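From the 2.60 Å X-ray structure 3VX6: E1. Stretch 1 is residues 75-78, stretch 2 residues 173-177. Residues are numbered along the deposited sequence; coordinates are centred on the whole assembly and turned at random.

Stretch 1 (75-78) HNII
Stretch 2 (173-177) QNVII

This is a small contact between two irregular segments of one chain, held by a single side-chain-to-backbone hydrogen bond and by one isoleucine whose side chain lies along the opposing backbone. The touching residues closest in sequence are 97 positions apart, and together the segments bury 224 Å². Asn174 and Ile77 carry most of that area, in nearly equal shares, and they also set the register: their CA atoms, 5.4 Å apart, are the closest such pair across the contact. Judged from their end-to-end CA vectors, the segments run in broadly the same direction.

His75 has a psi of -100; from Asn76 onward the backbone is extended, with phi/psi of -102/173 at Asn76, -90/119 at Ile77 and -108/120 at Ile78. The second alternates. Gln173 (-91/152) and Val175 (-93/152) are extended, whereas Asn174 (-83/2) and Ile176 (-101/-15) have psi near zero, before Ile177 returns to a strand-like -137/133.

Asn174 supplies the polar link. Its CA-to-CB bond points sideways to the first segment, but with chi1 at -152° (t) and chi2 at -162° the amide end comes nearer. There ND2 donates to the backbone O of Asn76 with an N-H...acceptor angle of 171°. The direction is nearly ideal, but the length is not: ND2 of Asn174 lies 2.4 Å from O of Asn76, very short for such a bond, and ND2 is crowded in the model, so its exact place is less sure. Two other close approaches of the same amide are not hydrogen bonds. Its OD1 is 3.2 Å from O of Asn76, an approach of two acceptors, and its ND2 is 3.3 Å from N of Ile77, an approach of two donors. The rule is that proximity alone does not make a bond; the roles of the atoms must match.

Ile77 provides the apolar part. Its CB also leaves sideways, and the side chain, with chi1 at -71° (m) and chi2 at 176° (t), brings its end nearer the second segment. CG1 of Ile77 comes to 3.2 Å from O of Asn174 and 3.6 Å from its ND2, while CD1 of Ile77 reaches 3.7 Å from O of Val175. Thus the extended CG1-CD1 arm runs beside two successive carbonyls. The closest apolar side-chain approach is CG2 of Ile77 to CG2 of Ile176, 4.2 Å. The CA-to-CB bond of Ile176 points toward the first segment, although the end of its side chain leads away; chi1 is 147°, between wells, and chi2 is -90° (m).

His75 and Asn76 direct their CB atoms away, so their side chains take no direct part. Within their own segment, ND1 of His75 makes a weak hydrogen bond to OD1 of Asn76, 3.3 Å long at 132°, with chi1 of -144° and -84° respectively. Asn76 therefore joins the contact through its main chain: here its carbonyl accepts the bond while its own side chain points away.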

ATOM      1  N   HIS A  75      -8.072 -14.245  10.854  1.00 79.42           N
ATOM      2  CA  HIS A  75      -8.474 -13.331  11.921  1.00 79.58           C
ATOM      3  C   HIS A  75      -8.563 -11.918  11.336  1.00 77.22           C
ATOM      4  O   HIS A  75      -9.558 -11.563  10.696  1.00 76.57           O
ATOM      5  CB  HIS A  75      -7.446 -13.369  13.068  1.00 82.24           C
ATOM      6  CG  HIS A  75      -8.047 -13.224  14.439  1.00 85.58           C
ATOM      7  ND1 HIS A  75      -8.943 -12.226  14.764  1.00 87.40           N
ATOM      8  CD2 HIS A  75      -7.855 -13.939  15.573  1.00 86.01           C
ATOM      9  CE1 HIS A  75      -9.278 -12.334  16.039  1.00 87.69           C
ATOM     10  NE2 HIS A  75      -8.630 -13.365  16.553  1.00 87.29           N
ATOM     11  N   ASN A  76      -7.519 -11.121  11.558  1.00 73.78           N
ATOM     12  CA  ASN A  76      -7.466  -9.758  11.040  1.00 70.01           C
ATOM     13  C   ASN A  76      -6.584  -9.653   9.798  1.00 66.67           C
ATOM     14  O   ASN A  76      -5.917 -10.611   9.406  1.00 65.82           O
ATOM     15  CB  ASN A  76      -6.961  -8.792  12.114  1.00 70.61           C
ATOM     16  CG  ASN A  76      -8.065  -8.330  13.040  1.00 70.94           C
ATOM     17  OD1 ASN A  76      -8.646  -9.126  13.771  1.00 71.61           O
ATOM     18  ND2 ASN A  76      -8.365  -7.037  13.005  1.00 71.77           N
ATOM     19  N   ILE A  77      -6.587  -8.482   9.177  1.00 62.35           N
ATOM     20  CA  ILE A  77      -5.795  -8.263   7.979  1.00 58.15           C
ATOM     21  C   ILE A  77      -4.409  -7.742   8.337  1.00 55.78           C
ATOM     22  O   ILE A  77      -4.254  -6.679   8.943  1.00 54.91           O
ATOM     23  CB  ILE A  77      -6.511  -7.277   7.028  1.00 58.20           C
ATOM     24  CG1 ILE A  77      -7.743  -7.967   6.423  1.00 56.47           C
ATOM     25  CG2 ILE A  77      -5.544  -6.779   5.955  1.00 56.41           C
ATOM     26  CD1 ILE A  77      -8.588  -7.076   5.552  1.00 55.14           C
ATOM     27  N   ILE A  78      -3.396  -8.508   7.963  1.00 52.11           N
ATOM     28  CA  ILE A  78      -2.029  -8.131   8.256  1.00 48.29           C
ATOM     29  C   ILE A  78      -1.328  -7.693   6.986  1.00 46.80           C
ATOM     30  O   ILE A  78      -1.213  -8.466   6.038  1.00 44.82           O
ATOM     31  CB  ILE A  78      -1.263  -9.308   8.871  1.00 46.44           C
ATOM     32  CG1 ILE A  78      -2.011  -9.829  10.106  1.00 44.86           C
ATOM     33  CG2 ILE A  78       0.155  -8.883   9.188  1.00 46.97           C
ATOM     34  CD1 ILE A  78      -2.325  -8.770  11.152  1.00 43.54           C
ATOM     35  N   GLN A 173     -13.739 -12.146   4.749  1.00 57.66           N
ATOM     36  CA  GLN A 173     -12.440 -12.593   4.268  1.00 55.70           C
ATOM     37  C   GLN A 173     -11.273 -11.781   4.793  1.00 54.73           C
ATOM     38  O   GLN A 173     -11.394 -10.599   5.095  1.00 53.63           O
ATOM     39  CB  GLN A 173     -12.414 -12.591   2.746  1.00 56.16           C
ATOM     40  CG  GLN A 173     -12.772 -13.920   2.140  1.00 58.34           C
ATOM     41  CD  GLN A 173     -13.041 -13.813   0.655  1.00 61.74           C
ATOM     42  OE1 GLN A 173     -12.271 -13.189  -0.086  1.00 63.08           O
ATOM     43  NE2 GLN A 173     -14.134 -14.430   0.203  1.00 61.21           N
ATOM     44  N   ASN A 174     -10.132 -12.443   4.883  1.00 54.59           N
ATOM     45  CA  ASN A 174      -8.916 -11.838   5.379  1.00 54.14           C
ATOM     46  C   ASN A 174      -8.187 -11.039   4.283  1.00 52.37           C
ATOM     47  O   ASN A 174      -7.120 -10.479   4.528  1.00 52.82           O
ATOM     48  CB  ASN A 174      -8.002 -12.944   5.925  1.00 56.17           C
ATOM     49  CG  ASN A 174      -7.077 -12.455   7.021  1.00 59.70           C
ATOM     50  OD1 ASN A 174      -6.071 -13.093   7.329  1.00 62.91           O
ATOM     51  ND2 ASN A 174      -7.418 -11.320   7.626  1.00 62.81           N
ATOM     52  N   VAL A 175      -8.758 -10.975   3.083  1.00 50.20           N
ATOM     53  CA  VAL A 175      -8.111 -10.246   1.991  1.00 47.11           C
ATOM     54  C   VAL A 175      -8.586  -8.818   1.908  1.00 45.58           C
ATOM     55  O   VAL A 175      -9.707  -8.510   2.308  1.00 46.33           O
ATOM     56  CB  VAL A 175      -8.354 -10.909   0.625  1.00 45.34           C
ATOM     57  CG1 VAL A 175      -7.773 -12.310   0.630  1.00 44.41           C
ATOM     58  CG2 VAL A 175      -9.832 -10.940   0.320  1.00 45.20           C
ATOM     59  N   ILE A 176      -7.723  -7.946   1.389  1.00 43.89           N
ATOM     60  CA  ILE A 176      -8.060  -6.537   1.254  1.00 42.32           C
ATOM     61  C   ILE A 176      -8.461  -6.230  -0.192  1.00 40.57           C
ATOM     62  O   ILE A 176      -9.062  -5.197  -0.486  1.00 40.62           O
ATOM     63  CB  ILE A 176      -6.886  -5.629   1.804  1.00 41.60           C
ATOM     64  CG1 ILE A 176      -6.774  -4.330   1.021  1.00 40.88           C
ATOM     65  CG2 ILE A 176      -5.574  -6.375   1.760  1.00 43.69           C
ATOM     66  CD1 ILE A 176      -5.860  -4.437  -0.142  1.00 40.59           C
ATOM     67  N   ILE A 177      -8.149  -7.160  -1.085  1.00 39.53           N
ATOM     68  CA  ILE A 177      -8.504  -7.044  -2.494  1.00 38.34           C
ATOM     69  C   ILE A 177      -9.012  -8.403  -2.991  1.00 38.84           C
ATOM     70  O   ILE A 177      -8.413  -9.449  -2.723  1.00 39.41           O
ATOM     71  CB  ILE A 177      -7.309  -6.641  -3.382  1.00 37.33           C
ATOM     72  CG1 ILE A 177      -6.854  -5.218  -3.077  1.00 35.95           C
ATOM     73  CG2 ILE A 177      -7.725  -6.709  -4.853  1.00 38.94           C
ATOM     74  CD1 ILE A 177      -5.678  -4.772  -3.934  1.00 33.95           C
TER